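Local coordinates for protein signal recognition particle receptor FtsY (Sulfolobus acidocaldarius, PDB 5L3S) that serves as the receptor for the signal recognition particle and belongs to the SRP54-type protein family, pairing a helical bundle with a P-loop nucleotide-binding domain, at residues 123-127 against 128-132. Residues are numbered along the deposited sequence; the frame is centred on the assembly and turned at random. Where two conformers were deposited one is given.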
loop_
_atom_site.group_PDB
_atom_site.type_symbol
_atom_site.label_atom_id
_atom_site.label_comp_id
_atom_site.label_asym_id
_atom_site.label_seq_id
_atom_site.Cartn_x
_atom_site.Cartn_y
_atom_site.Cartn_z
ATOM N N ASN B 123 -17.304 -3.387 -15.094
ATOM C CA ASN B 123 -18.011 -4.662 -14.986
ATOM C C ASN B 123 -19.302 -4.550 -14.172
ATOM O O ASN B 123 -20.332 -5.106 -14.550
ATOM C CB ASN B 123 -17.124 -5.747 -14.389
ATOM C CG ASN B 123 -17.790 -7.095 -14.396
ATOM O OD1 ASN B 123 -17.988 -7.688 -15.448
ATOM N ND2 ASN B 123 -18.149 -7.589 -13.217
ATOM N N MET B 124 -19.252 -3.807 -13.077
ATOM C CA MET B 124 -20.427 -3.664 -12.228
ATOM C C MET B 124 -21.490 -2.866 -12.985
ATOM O O MET B 124 -22.662 -3.225 -12.972
ATOM C CB MET B 124 -20.070 -2.988 -10.901
ATOM C CG MET B 124 -21.283 -2.718 -9.999
ATOM S SD MET B 124 -20.769 -1.821 -8.528
ATOM C CE MET B 124 -19.910 -0.421 -9.241
ATOM N N LEU B 125 -21.068 -1.809 -13.679
ATOM C CA LEU B 125 -22.003 -0.969 -14.444
ATOM C C LEU B 125 -22.680 -1.743 -15.582
ATOM O O LEU B 125 -23.895 -1.594 -15.820
ATOM C CB LEU B 125 -21.297 0.293 -14.973
ATOM C CG LEU B 125 -20.812 1.292 -13.908
ATOM C CD1 LEU B 125 -19.896 2.379 -14.494
ATOM C CD2 LEU B 125 -21.983 1.935 -13.181
ATOM N N LYS B 126 -21.904 -2.571 -16.277
ATOM C CA LYS B 126 -22.453 -3.427 -17.324
ATOM C C LYS B 126 -23.538 -4.352 -16.793
ATOM O O LYS B 126 -24.573 -4.532 -17.443
ATOM C CB LYS B 126 -21.372 -4.267 -18.005
ATOM C CG LYS B 126 -20.465 -3.510 -18.937
ATOM C CD LYS B 126 -20.018 -4.405 -20.084
ATOM C CE LYS B 126 -19.192 -5.586 -19.595
ATOM N NZ LYS B 126 -19.009 -6.603 -20.672
ATOM N N LYS B 127 -23.309 -4.932 -15.616
ATOM C CA LYS B 127 -24.298 -5.814 -14.982
ATOM C C LYS B 127 -25.558 -5.045 -14.579
ATOM O O LYS B 127 -26.634 -5.630 -14.417
ATOM C CB LYS B 127 -23.707 -6.482 -13.735
ATOM C CG LYS B 127 -22.396 -7.215 -13.959
ATOM C CD LYS B 127 -22.596 -8.607 -14.532
ATOM C CE LYS B 127 -21.263 -9.236 -14.911
ATOM N NZ LYS B 127 -21.424 -10.636 -15.395
ATOM N N ASN B 128 -25.418 -3.736 -14.386
ATOM C CA ASN B 128 -26.558 -2.895 -14.036
ATOM C C ASN B 128 -27.159 -2.214 -15.264
ATOM O O ASN B 128 -27.951 -1.280 -15.141
ATOM C CB ASN B 128 -26.160 -1.855 -12.988
ATOM C CG ASN B 128 -26.094 -2.438 -11.591
ATOM O OD1 ASN B 128 -27.100 -2.473 -10.872
ATOM N ND2 ASN B 128 -24.914 -2.919 -11.203
ATOM N N ASN B 129 -26.760 -2.686 -16.441
ATOM C CA ASN B 129 -27.253 -2.172 -17.723
ATOM C C ASN B 129 -26.977 -0.691 -17.989
ATOM O O ASN B 129 -27.788 0.001 -18.604
ATOM C CB ASN B 129 -28.743 -2.488 -17.889
ATOM C CG ASN B 129 -29.022 -3.974 -17.832
ATOM O OD1 ASN B 129 -28.572 -4.734 -18.692
ATOM N ND2 ASN B 129 -29.765 -4.403 -16.815
ATOM N N LEU B 130 -25.826 -0.207 -17.533
ATOM C CA LEU B 130 -25.406 1.162 -17.814
ATOM C C LEU B 130 -24.254 1.177 -18.821
ATOM O O LEU B 130 -23.263 0.489 -18.621
ATOM C CB LEU B 130 -24.977 1.850 -16.513
ATOM C CG LEU B 130 -26.144 2.054 -15.541
ATOM C CD1 LEU B 130 -25.658 2.417 -14.148
ATOM C CD2 LEU B 130 -27.069 3.120 -16.074
ATOM N N SER B 131 -24.378 1.956 -19.896
ATOM C CA SER B 131 -23.295 2.045 -20.883
ATOM C C SER B 131 -22.131 2.888 -20.352
ATOM O O SER B 131 -22.319 3.802 -19.537
ATOM C CB SER B 131 -23.805 2.563 -22.237
ATOM O OG SER B 131 -24.401 3.845 -22.132
ATOM N N THR B 132 -20.909 2.566 -20.770
ATOM C CA THR B 132 -19.730 3.207 -20.206
ATOM C C THR B 132 -18.627 3.375 -21.235
ATOM O O THR B 132 -18.473 2.535 -22.119
ATOM C CB THR B 132 -19.132 2.357 -19.057
ATOM O OG1 THR B 132 -18.690 1.098 -19.579
ATOM C CG2 THR B 132 -20.156 2.106 -17.963
#
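Asn128 turns its side-chain amide back onto the last turn of helix 114-127 and hands ND2 to Met124 O, 2.9 Å away. The N-H points almost straight at the oxygen (166°), which lies close to the plane of the amide, though ND2 itself sits above the carbonyl plane of Met124. With CG beside its own backbone N (chi1 -79°), the amide folds back over the helix end, and ND2 also meets Met124 CG. The backbone N of Asn128 makes weak, bent bonds to Met124 O and Leu125 O, so Met124 O takes two bonds from one residue. Ile91 of helix 90-96 touches both Met124 and Asn128. At Asn129 phi turns positive (60°) and the chain swings round; its N bonds to Lys126 O at 3.0 Å. Leu130 then closes the larger loop, its N reaching Leu125 O at 2.9 Å in a nearly straight bond. Its CD1 packs on Leu125 CD2 (3.8 Å), an apolar contact between the last helical turn and the residue just past the reversal. Ser131 OG is hydrogen-bonded to Asp185 N, tying the loop to the start of strand 186-191. Thr132, where strand 132-137 begins, has in the conformer given CG2 3.5 Å from Leu125 CD1 and also near Leu125 CB. Both side chains touch Val186 of the neighbouring strand 186-191, so Leu125 joins the helix to the sheet. The paired bonds from Asn129 and Leu130 make a Schellman motif, with Asn129 as C-prime residue, ending the helix that follows the P-loop and leading into the next parallel strand of this nucleotide-binding fold.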